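Local coordinates for pyridine nucleotide-disulfide oxidoreductase-like protein (Myceliophthora thermophila, PDB 5MQ6) that uses FAD and NADPH to insert one oxygen atom beside the carbonyl of ketones, polycyclic ones above all, giving esters or lactones, at residues Arg217-Ala222 / Pro525-Thr530; Gly518-Gly523 / Val569-Glu574; Gln41-Lys46 / Val231-Gly236. All coordinates share one frame; numbering follows the deposited sequence.

Contact 1: Arg217-Ala222 / Pro525-Thr530; sequences RYVLLA and PNLFFT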
loop_
_atom_site.group_PDB
_atom_site.type_symbol
_atom_site.label_atom_id
_atom_site.label_comp_id
_atom_site.label_asym_id
_atom_site.label_seq_id
_atom_site.Cartn_x
_atom_site.Cartn_y
_atom_site.Cartn_z
ATOM N N ARG A 217 -19.216 -19.090 -3.569
ATOM C CA ARG A 217 -19.673 -19.315 -2.163
ATOM C C ARG A 217 -19.004 -18.324 -1.231
ATOM O O ARG A 217 -19.606 -17.843 -0.336
ATOM C CB ARG A 217 -19.281 -20.756 -1.728
ATOM C CG ARG A 217 -20.018 -21.805 -2.564
ATOM C CD ARG A 217 -19.558 -23.154 -2.034
ATOM N NE ARG A 217 -20.173 -24.240 -2.679
ATOM C CZ ARG A 217 -19.910 -25.511 -2.467
ATOM N NH1 ARG A 217 -19.065 -25.883 -1.528
ATOM N NH2 ARG A 217 -20.593 -26.406 -3.161
ATOM N N TYR A 218 -17.731 -18.039 -1.472
ATOM C CA TYR A 218 -16.944 -17.123 -0.715
ATOM C C TYR A 218 -16.283 -16.078 -1.606
ATOM O O TYR A 218 -15.781 -16.438 -2.744
ATOM C CB TYR A 218 -15.817 -17.917 -0.086
ATOM C CG TYR A 218 -16.131 -18.813 1.066
ATOM C CD1 TYR A 218 -16.178 -18.335 2.390
ATOM C CD2 TYR A 218 -16.313 -20.192 0.878
ATOM C CE1 TYR A 218 -16.361 -19.186 3.480
ATOM C CE2 TYR A 218 -16.518 -21.018 1.960
ATOM C CZ TYR A 218 -16.527 -20.539 3.228
ATOM O OH TYR A 218 -16.759 -21.483 4.226
ATOM N N VAL A 219 -16.202 -14.856 -1.089
ATOM C CA VAL A 219 -15.417 -13.822 -1.767
ATOM C C VAL A 219 -14.332 -13.351 -0.826
ATOM O O VAL A 219 -14.592 -12.965 0.244
ATOM C CB VAL A 219 -16.271 -12.633 -2.221
ATOM C CG1 VAL A 219 -15.420 -11.443 -2.746
ATOM C CG2 VAL A 219 -17.302 -13.075 -3.246
ATOM N N LEU A 220 -13.097 -13.406 -1.271
ATOM C CA LEU A 220 -11.926 -12.976 -0.497
ATOM C C LEU A 220 -11.315 -11.714 -1.191
ATOM O O LEU A 220 -10.801 -11.803 -2.309
ATOM C CB LEU A 220 -10.950 -14.115 -0.563
ATOM C CG LEU A 220 -11.168 -15.371 0.254
ATOM C CD1 LEU A 220 -12.392 -15.559 1.010
ATOM C CD2 LEU A 220 -10.399 -16.560 -0.178
ATOM N N LEU A 221 -11.324 -10.575 -0.536
ATOM C CA LEU A 221 -10.755 -9.375 -1.154
ATOM C C LEU A 221 -9.278 -9.241 -0.789
ATOM O O LEU A 221 -8.922 -9.196 0.385
ATOM C CB LEU A 221 -11.484 -8.145 -0.714
ATOM C CG LEU A 221 -12.972 -8.137 -0.931
ATOM C CD1 LEU A 221 -13.456 -6.822 -0.381
ATOM C CD2 LEU A 221 -13.528 -8.359 -2.321
ATOM N N ALA A 222 -8.416 -9.187 -1.798
ATOM C CA ALA A 222 -7.005 -8.779 -1.618
ATOM C C ALA A 222 -6.765 -7.637 -2.639
ATOM O O ALA A 222 -5.924 -7.675 -3.537
ATOM C CB ALA A 222 -6.098 -9.981 -1.863
ATOM N N PRO A 525 -22.016 -12.475 5.027
ATOM C CA PRO A 525 -21.541 -13.848 5.227
ATOM C C PRO A 525 -20.643 -14.275 4.104
ATOM O O PRO A 525 -20.847 -13.852 2.976
ATOM C CB PRO A 525 -22.847 -14.691 5.255
ATOM C CG PRO A 525 -23.797 -13.901 4.433
ATOM C CD PRO A 525 -23.424 -12.474 4.573
ATOM N N ASN A 526 -19.644 -15.111 4.424
ATOM C CA ASN A 526 -18.738 -15.628 3.438
ATOM C C ASN A 526 -17.956 -14.594 2.689
ATOM O O ASN A 526 -17.423 -14.888 1.644
ATOM C CB ASN A 526 -19.417 -16.653 2.510
ATOM C CG ASN A 526 -19.693 -17.958 3.218
ATOM O OD1 ASN A 526 -19.567 -18.043 4.448
ATOM N ND2 ASN A 526 -20.076 -19.005 2.441
ATOM N N LEU A 527 -17.771 -13.423 3.260
ATOM C CA LEU A 527 -16.906 -12.376 2.649
ATOM C C LEU A 527 -15.840 -12.116 3.642
ATOM O O LEU A 527 -16.118 -11.928 4.830
ATOM C CB LEU A 527 -17.684 -11.074 2.492
ATOM C CG LEU A 527 -16.897 -9.838 2.031
ATOM C CD1 LEU A 527 -16.318 -9.998 0.611
ATOM C CD2 LEU A 527 -17.744 -8.573 2.158
ATOM N N PHE A 528 -14.609 -12.069 3.152
ATOM C CA PHE A 528 -13.466 -11.701 3.939
ATOM C C PHE A 528 -12.563 -10.745 3.213
ATOM O O PHE A 528 -12.554 -10.746 2.005
ATOM C CB PHE A 528 -12.670 -12.986 4.352
ATOM C CG PHE A 528 -13.450 -13.907 5.254
ATOM C CD1 PHE A 528 -13.420 -13.746 6.671
ATOM C CD2 PHE A 528 -14.162 -14.943 4.732
ATOM C CE1 PHE A 528 -14.120 -14.633 7.465
ATOM C CE2 PHE A 528 -14.910 -15.813 5.550
ATOM C CZ PHE A 528 -14.834 -15.691 6.891
ATOM N N PHE A 529 -11.777 -9.977 3.955
ATOM C CA PHE A 529 -10.927 -8.975 3.365
ATOM C C PHE A 529 -9.682 -8.864 4.164
ATOM O O PHE A 529 -9.701 -9.061 5.358
ATOM C CB PHE A 529 -11.652 -7.622 3.171
ATOM C CG PHE A 529 -12.666 -7.271 4.269
ATOM C CD1 PHE A 529 -12.268 -6.603 5.414
ATOM C CD2 PHE A 529 -14.042 -7.576 4.160
ATOM C CE1 PHE A 529 -13.183 -6.245 6.425
ATOM C CE2 PHE A 529 -14.935 -7.241 5.207
ATOM C CZ PHE A 529 -14.508 -6.597 6.338
ATOM N N THR A 530 -8.590 -8.506 3.487
ATOM C CA THR A 530 -7.297 -8.404 4.158
ATOM C C THR A 530 -7.427 -7.295 5.173
ATOM O O THR A 530 -8.070 -6.334 4.935
ATOM C CB THR A 530 -6.132 -8.186 3.187
ATOM O OG1 THR A 530 -6.452 -7.174 2.245
ATOM C CG2 THR A 530 -5.947 -9.347 2.292
HETATM O O HOH W 1 -8.462 -6.156 0.699
#
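Leu221 O is gripped by three groups at the end of this parallel strand pair. Thr530 N donates to it at 3.2 Å, Tyr93 OH bonds to it from helix 88-99, and a water that also bonds Thr530 OG1 adds a weak bond. Upstream the backbones exchange three more bonds, Val219 N to Asn526 O, Phe528 N to Val219 O, and Leu221 N to Phe528 O, this last at 2.8 Å.

At the other end Asn526 takes over. Its CG stands anti to the carbonyl carbon (chi1 -72°), and the amide lies nearly flat on the Tyr218 ring, the planes 13° apart and ND2 3.8 Å above the ring centre. The same ND2 reaches Arg217 O at 3.0 Å, coming from above that carbonyl's plane, and also bonds Ala567 O, while OD1 accepts from Val569 N. Both ends of the buried amide are thus satisfied and its rotation is fixed.

On the face that carries Leu220 and Phe528, Tyr218 CE1 meets Phe528 CE2 rim to rim at 4.2 Å. On the other, Leu527 CD1 packs against Val219 CG1 at 3.8 Å. Strand 218-221 also bonds strand 78-84 of the FAD-binding Rossmann sheet, so 527-529 extends that sheet; Ile552 and Ile556 of helix 541-562 pack on the Phe528 side, and Trp195 of strand 194-201 on Val219 and Leu527.

Contact 2: Gly518-Gly523 / Val569-Glu574; sequences GVCSNG and VEVTSE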
loop_
_atom_site.group_PDB
_atom_site.type_symbol
_atom_site.label_atom_id
_atom_site.label_comp_id
_atom_site.label_asym_id
_atom_site.label_seq_id
_atom_site.Cartn_x
_atom_site.Cartn_y
_atom_site.Cartn_z
ATOM N N GLY A 518 -10.619 -7.175 11.866
ATOM C CA GLY A 518 -10.425 -6.451 10.606
ATOM C C GLY A 518 -10.740 -7.199 9.324
ATOM O O GLY A 518 -10.521 -6.656 8.217
ATOM N N VAL A 519 -11.304 -8.390 9.420
ATOM C CA VAL A 519 -11.382 -9.212 8.195
ATOM C C VAL A 519 -12.762 -9.582 7.689
ATOM O O VAL A 519 -12.896 -10.169 6.582
ATOM C CB VAL A 519 -10.596 -10.545 8.363
ATOM C CG1 VAL A 519 -9.125 -10.253 8.637
ATOM C CG2 VAL A 519 -11.163 -11.389 9.439
ATOM N N CYS A 520 -13.785 -9.297 8.486
ATOM C CA CYS A 520 -15.201 -9.589 8.063
ATOM C C CYS A 520 -16.149 -8.664 8.814
ATOM O O CYS A 520 -15.751 -8.035 9.810
ATOM C CB CYS A 520 -15.521 -11.054 8.347
ATOM S SG CYS A 520 -15.435 -11.416 10.123
ATOM N N SER A 521 -17.408 -8.613 8.381
ATOM C CA SER A 521 -18.464 -7.736 8.918
ATOM C C SER A 521 -19.860 -8.454 8.886
ATOM O O SER A 521 -20.223 -9.237 7.929
ATOM C CB SER A 521 -18.568 -6.465 8.098
ATOM O OG SER A 521 -19.112 -5.379 8.863
ATOM N N ASN A 522 -20.625 -8.152 9.918
ATOM C CA ASN A 522 -21.960 -8.681 10.076
ATOM C C ASN A 522 -22.876 -8.203 8.987
ATOM O O ASN A 522 -22.897 -7.001 8.646
ATOM C CB ASN A 522 -22.548 -8.337 11.448
ATOM C CG ASN A 522 -23.954 -8.852 11.585
ATOM O OD1 ASN A 522 -24.822 -8.071 11.409
ATOM N ND2 ASN A 522 -24.169 -10.204 11.712
ATOM N N GLY A 523 -23.649 -9.139 8.471
ATOM C CA GLY A 523 -24.520 -8.898 7.261
ATOM C C GLY A 523 -23.932 -9.324 5.943
ATOM O O GLY A 523 -24.591 -9.221 4.939
ATOM N N VAL A 569 -20.520 -18.696 6.997
ATOM C CA VAL A 569 -19.781 -18.172 8.090
ATOM C C VAL A 569 -20.005 -16.705 8.168
ATOM O O VAL A 569 -19.654 -15.982 7.220
ATOM C CB VAL A 569 -18.259 -18.326 7.817
ATOM C CG1 VAL A 569 -17.485 -17.839 9.022
ATOM C CG2 VAL A 569 -17.928 -19.750 7.563
ATOM N N GLU A 570 -20.495 -16.221 9.314
ATOM C CA GLU A 570 -20.917 -14.810 9.426
ATOM C C GLU A 570 -20.659 -14.323 10.813
ATOM O O GLU A 570 -21.148 -14.921 11.768
ATOM C CB GLU A 570 -22.424 -14.630 9.160
ATOM C CG GLU A 570 -22.757 -13.169 8.963
ATOM C CD GLU A 570 -24.190 -12.873 8.585
ATOM O OE1 GLU A 570 -24.955 -13.800 8.349
ATOM O OE2 GLU A 570 -24.544 -11.698 8.531
ATOM N N VAL A 571 -19.835 -13.295 10.946
ATOM C CA VAL A 571 -19.616 -12.716 12.290
ATOM C C VAL A 571 -20.960 -12.117 12.847
ATOM O O VAL A 571 -21.781 -11.531 12.083
ATOM C CB VAL A 571 -18.526 -11.654 12.328
ATOM C CG1 VAL A 571 -18.857 -10.408 11.526
ATOM C CG2 VAL A 571 -18.191 -11.242 13.784
ATOM N N THR A 572 -21.143 -12.229 14.143
ATOM C CA THR A 572 -22.353 -11.605 14.726
ATOM C C THR A 572 -22.185 -10.079 14.970
ATOM O O THR A 572 -21.080 -9.566 15.098
ATOM C CB THR A 572 -22.721 -12.263 16.051
ATOM O OG1 THR A 572 -21.651 -12.084 16.945
ATOM C CG2 THR A 572 -22.948 -13.780 15.887
ATOM N N SER A 573 -23.264 -9.359 15.079
ATOM C CA SER A 573 -23.209 -7.903 15.364
ATOM C C SER A 573 -22.566 -7.662 16.715
ATOM O O SER A 573 -21.814 -6.733 16.863
ATOM C CB SER A 573 -24.593 -7.194 15.280
ATOM O OG SER A 573 -25.486 -7.905 16.070
ATOM N N GLU A 574 -22.854 -8.563 17.660
ATOM C CA GLU A 574 -22.279 -8.539 19.025
ATOM C C GLU A 574 -20.820 -8.622 19.020
ATOM O O GLU A 574 -20.206 -7.911 19.771
ATOM C CB GLU A 574 -22.705 -9.753 19.891
ATOM C CG GLU A 574 -23.895 -9.432 20.683
ATOM C CD GLU A 574 -24.787 -10.605 20.800
ATOM O OE1 GLU A 574 -24.270 -11.656 21.262
ATOM O OE2 GLU A 574 -25.973 -10.465 20.407
HETATM O O HOH W 2 -19.247 -12.069 8.327
#
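Asn522 and Val571 mark the closest backbone approach, CA to CA 5.2 Å, where the irregular segment 518-523 passes the end of strand 567-571. The two touching parts run 76° apart, so no strand pairing develops and the polar links are single bonds made by side chains or a water. That water accepts from Val571 N and lies within hydrogen-bonding distance of Ser521 O, between the two main chains.

Asn522 and Val571 carry much of the contact. With CG anti to the backbone N (chi1 178°), the Asn522 amide reaches across the end of the strand, and ND2 donates to Val571 O at 2.8 Å. The bond is nearly straight, 165° at the hydrogen, and lies in both the carbonyl plane and the amide plane, which holds the amide in one orientation. Next along, Gly523 N meets Glu570 OE2 at 2.7 Å, using the anti lone pair of the carboxylate; OE1 is salt-bridged to Arg499, so both oxygens of Glu570 are engaged.

The side chain of Val571 adds the apolar part. Its chi1 of 65° puts CG1 between the backbone N and the carbonyl carbon, from where it presses on the peptide joining Ser521 to Asn522, 3.3 Å from Asn522 N. Cys520 SG comes in beside it, 3.8 Å from Val571 CB.

Asn522 N, meanwhile, bonds Glu576 of helix 573-585, so the loop is tied to the helix as well as to the strand. The arrangement is a strand-to-helix junction with a threonine N-cap: Thr572 OG1 accepts from Ala575 N in the first turn, and the loop leading to strand 527-529 is bonded over the corner.

Contact 3: Gln41-Lys46 / Val231-Gly236; sequences QFIRLK and VPKIPG. With NDP (NADPH dihydro-nicotinamide-adenine-dinucleotide phosphate), chain C.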
loop_
_atom_site.group_PDB
_atom_site.type_symbol
_atom_site.label_atom_id
_atom_site.label_comp_id
_atom_site.label_asym_id
_atom_site.label_seq_id
_atom_site.Cartn_x
_atom_site.Cartn_y
_atom_site.Cartn_z
ATOM N N GLN A 41 -8.370 18.000 -3.223
ATOM C CA GLN A 41 -7.274 18.405 -4.134
ATOM C C GLN A 41 -6.785 17.365 -5.221
ATOM O O GLN A 41 -6.000 17.722 -6.127
ATOM C CB GLN A 41 -6.082 18.826 -3.267
ATOM C CG GLN A 41 -5.617 17.682 -2.338
ATOM C CD GLN A 41 -4.537 18.096 -1.374
ATOM O OE1 GLN A 41 -4.729 18.310 -0.169
ATOM N NE2 GLN A 41 -3.381 18.224 -1.925
ATOM N N PHE A 42 -7.188 16.089 -5.097
ATOM C CA PHE A 42 -6.697 15.013 -5.965
ATOM C C PHE A 42 -7.875 14.459 -6.700
ATOM O O PHE A 42 -8.983 14.590 -6.261
ATOM C CB PHE A 42 -6.006 13.865 -5.180
ATOM C CG PHE A 42 -4.750 14.317 -4.406
ATOM C CD1 PHE A 42 -3.656 14.865 -5.076
ATOM C CD2 PHE A 42 -4.694 14.217 -2.997
ATOM C CE1 PHE A 42 -2.511 15.301 -4.368
ATOM C CE2 PHE A 42 -3.561 14.650 -2.281
ATOM C CZ PHE A 42 -2.461 15.200 -2.957
ATOM N N ILE A 43 -7.621 13.872 -7.854
ATOM C CA ILE A 43 -8.628 13.117 -8.563
ATOM C C ILE A 43 -7.960 11.879 -9.102
ATOM O O ILE A 43 -6.762 11.921 -9.473
ATOM C CB ILE A 43 -9.377 13.930 -9.663
ATOM C CG1 ILE A 43 -10.338 13.035 -10.478
ATOM C CG2 ILE A 43 -8.442 14.691 -10.601
ATOM C CD1 ILE A 43 -11.287 13.858 -11.309
ATOM N N ARG A 44 -8.703 10.772 -9.126
ATOM C CA ARG A 44 -8.188 9.596 -9.784
ATOM C C ARG A 44 -7.983 9.866 -11.274
ATOM O O ARG A 44 -8.847 10.445 -11.984
ATOM C CB ARG A 44 -9.099 8.385 -9.644
ATOM C CG ARG A 44 -9.461 8.013 -8.232
ATOM C CD ARG A 44 -10.657 7.062 -8.284
ATOM N NE ARG A 44 -10.839 6.425 -6.989
ATOM C CZ ARG A 44 -11.389 7.008 -5.917
ATOM N NH1 ARG A 44 -11.830 8.267 -5.975
ATOM N NH2 ARG A 44 -11.491 6.330 -4.771
ATOM N N LEU A 45 -6.848 9.393 -11.747
ATOM C CA LEU A 45 -6.482 9.473 -13.152
ATOM C C LEU A 45 -7.621 8.957 -14.042
ATOM O O LEU A 45 -8.068 9.676 -14.958
ATOM C CB LEU A 45 -5.196 8.675 -13.413
ATOM C CG LEU A 45 -4.314 9.036 -14.602
ATOM C CD1 LEU A 45 -4.122 10.564 -14.771
ATOM C CD2 LEU A 45 -2.966 8.295 -14.492
ATOM N N LYS A 46 -8.108 7.742 -13.730
ATOM C CA LYS A 46 -9.183 7.153 -14.490
ATOM C C LYS A 46 -10.530 7.916 -14.408
ATOM O O LYS A 46 -11.354 7.682 -15.256
ATOM C CB LYS A 46 -9.411 5.707 -14.068
ATOM C CG LYS A 46 -10.157 5.604 -12.763
ATOM C CD LYS A 46 -10.250 4.179 -12.313
ATOM C CE LYS A 46 -10.833 4.137 -10.908
ATOM N NZ LYS A 46 -11.114 2.715 -10.647
ATOM N N VAL A 231 -3.841 12.206 -9.571
ATOM C CA VAL A 231 -3.168 13.455 -9.961
ATOM C C VAL A 231 -3.805 14.606 -9.225
ATOM O O VAL A 231 -5.011 14.574 -8.879
ATOM C CB VAL A 231 -3.212 13.744 -11.466
ATOM C CG1 VAL A 231 -2.505 12.622 -12.185
ATOM C CG2 VAL A 231 -4.645 13.904 -11.953
ATOM N N PRO A 232 -2.993 15.626 -8.974
ATOM C CA PRO A 232 -3.531 16.818 -8.331
ATOM C C PRO A 232 -4.380 17.593 -9.321
ATOM O O PRO A 232 -4.131 17.503 -10.520
ATOM C CB PRO A 232 -2.283 17.608 -7.964
ATOM C CG PRO A 232 -1.208 17.091 -8.878
ATOM C CD PRO A 232 -1.596 15.795 -9.448
ATOM N N LYS A 233 -5.360 18.338 -8.812
ATOM C CA LYS A 233 -6.206 19.193 -9.638
ATOM C C LYS A 233 -5.385 20.429 -9.991
ATOM O O LYS A 233 -5.634 21.486 -9.432
ATOM C CB LYS A 233 -7.444 19.674 -8.877
ATOM C CG LYS A 233 -8.327 18.616 -8.267
ATOM C CD LYS A 233 -9.370 18.128 -9.228
ATOM C CE LYS A 233 -10.166 17.047 -8.503
ATOM N NZ LYS A 233 -10.946 17.480 -7.281
ATOM N N ILE A 234 -4.406 20.308 -10.877
ATOM C CA ILE A 234 -3.614 21.486 -11.245
ATOM C C ILE A 234 -4.328 22.200 -12.401
ATOM O O ILE A 234 -4.355 21.663 -13.508
ATOM C CB ILE A 234 -2.197 21.106 -11.694
ATOM C CG1 ILE A 234 -1.374 20.516 -10.501
ATOM C CG2 ILE A 234 -1.467 22.330 -12.334
ATOM C CD1 ILE A 234 -0.043 19.892 -10.942
ATOM N N PRO A 235 -4.838 23.429 -12.180
ATOM C CA PRO A 235 -5.558 24.150 -13.260
ATOM C C PRO A 235 -4.839 24.109 -14.590
ATOM O O PRO A 235 -3.646 24.423 -14.654
ATOM C CB PRO A 235 -5.607 25.578 -12.727
ATOM C CG PRO A 235 -5.780 25.348 -11.294
ATOM C CD PRO A 235 -4.796 24.260 -10.973
ATOM N N GLY A 236 -5.541 23.676 -15.626
ATOM C CA GLY A 236 -5.006 23.692 -16.976
ATOM C C GLY A 236 -4.058 22.583 -17.283
ATOM O O GLY A 236 -3.365 22.628 -18.305
HETATM P PA NDP C . 3.257 9.671 -2.846
HETATM O O1A NDP C . 1.722 9.926 -2.653
HETATM O O2A NDP C . 4.142 9.130 -1.751
HETATM O O5B NDP C . 3.866 11.018 -3.475
HETATM C C5B NDP C . 3.137 11.874 -4.330
HETATM C C4B NDP C . 4.003 13.114 -4.413
HETATM O O4B NDP C . 3.358 14.111 -5.249
HETATM C C3B NDP C . 4.238 13.727 -3.028
HETATM O O3B NDP C . 5.643 14.003 -2.870
HETATM C C2B NDP C . 3.340 14.942 -3.103
HETATM O O2B NDP C . 3.713 16.021 -2.197
HETATM C C1B NDP C . 3.426 15.324 -4.563
HETATM N N9A NDP C . 2.328 16.219 -4.932
HETATM C C8A NDP C . 0.980 16.038 -4.747
HETATM N N7A NDP C . 0.284 17.104 -5.187
HETATM C C5A NDP C . 1.237 17.957 -5.644
HETATM C C6A NDP C . 1.203 19.295 -6.218
HETATM N N6A NDP C . 0.018 19.872 -6.376
HETATM N N1A NDP C . 2.379 19.862 -6.562
HETATM C C2A NDP C . 3.599 19.262 -6.386
HETATM N N3A NDP C . 3.735 18.038 -5.848
HETATM C C4A NDP C . 2.580 17.383 -5.474
HETATM O O3 NDP C . 3.487 8.657 -4.055
HETATM P PN NDP C . 4.756 7.684 -4.438
HETATM O O1N NDP C . 4.333 7.004 -5.779
HETATM O O2N NDP C . 6.062 8.446 -4.446
HETATM O O5D NDP C . 4.820 6.586 -3.250
HETATM C C5D NDP C . 3.585 5.868 -2.911
HETATM C C4D NDP C . 3.871 4.654 -2.046
HETATM O O4D NDP C . 4.546 3.630 -2.810
HETATM C C3D NDP C . 4.931 4.997 -0.997
HETATM O O3D NDP C . 4.533 5.944 0.065
HETATM C C2D NDP C . 5.484 3.601 -0.638
HETATM O O2D NDP C . 4.565 2.877 0.244
HETATM C C1D NDP C . 5.644 3.005 -2.035
HETATM P P2B NDP C . 3.065 16.061 -0.710
HETATM O O1X NDP C . 1.569 15.798 -0.934
HETATM O O2X NDP C . 3.225 17.464 -0.165
HETATM O O3X NDP C . 3.865 15.075 0.152
#
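Lys233 doubles back over the neighbouring strand so closely that its CE lies 3.4 Å from Ile43 CB, a carbon pair tighter than usual van der Waals contact. The chain bends at CD (chi2 -88°) and again at its end, crossing the Ile43 side chain at about a right angle, and NZ finishes on Gly40 O. The lysine is otherwise exposed, so its methylenes roof one edge of the strand pair while the ammonium is held by a backbone carbonyl.

Underneath, the backbones run antiparallel. Ile43 and Val231 form a hydrogen-bonded pair, with 2.9 Å both from Ile43 N to Val231 O and from Val231 N to Ile43 O. Lys233 N donates to Gln41 O at 2.8 Å. Between these bonds Phe42 faces Pro232 in a non-hydrogen-bonded pair, a place where the proline's lack of an N-H costs nothing. This is a two-stranded antiparallel sheet that joins the N-terminal segment to strand 230-232, which ends in an inverse gamma turn centred on Lys233.

Both members of the Phe42-Pro232 pair belong to the NADPH pocket. The Phe42 ring points its edge at the adenine, with CE1 3.4 Å from N7A of NADPH and N7A in the ring plane; Gln41 CG covers one face of the ring toward its rim. Pro232 CB approaches the amino nitrogen N6A at 3.6 Å. The two residues therefore meet the base from the sheet, while Thr277, Thr280, Thr301, Lys425, Val452 and Tyr600 hydrogen-bond to the cofactor. Ile43 and Val231 share a side of the sheet, and further along Leu45 CD1 rests on Val231 CG1 at 3.7 Å, the two side chains crossing at about a right angle.

In the fold
Contacts 1 and 2 form one continuous region, their centres 11 Å apart. Besides the Asn526-Val569 bond, a probable hydrogen bond runs between them from Phe529 N to Val519 O at 2.9 Å, with the Phe529 ring packed against Gly518 and Cys520. Contact 1 reaches the FAD pocket, where Ala222 touches the cofactor; contact 2 lies away from the annotated sites. Contact 3 serves the other cofactor, NADPH, and stands apart, its centre 32 Å from that of contact 1 and 36 Å from that of contact 2. The chain nevertheless connects contacts 1 and 3 directly, because strand 230-232 is the next strand after 218-221.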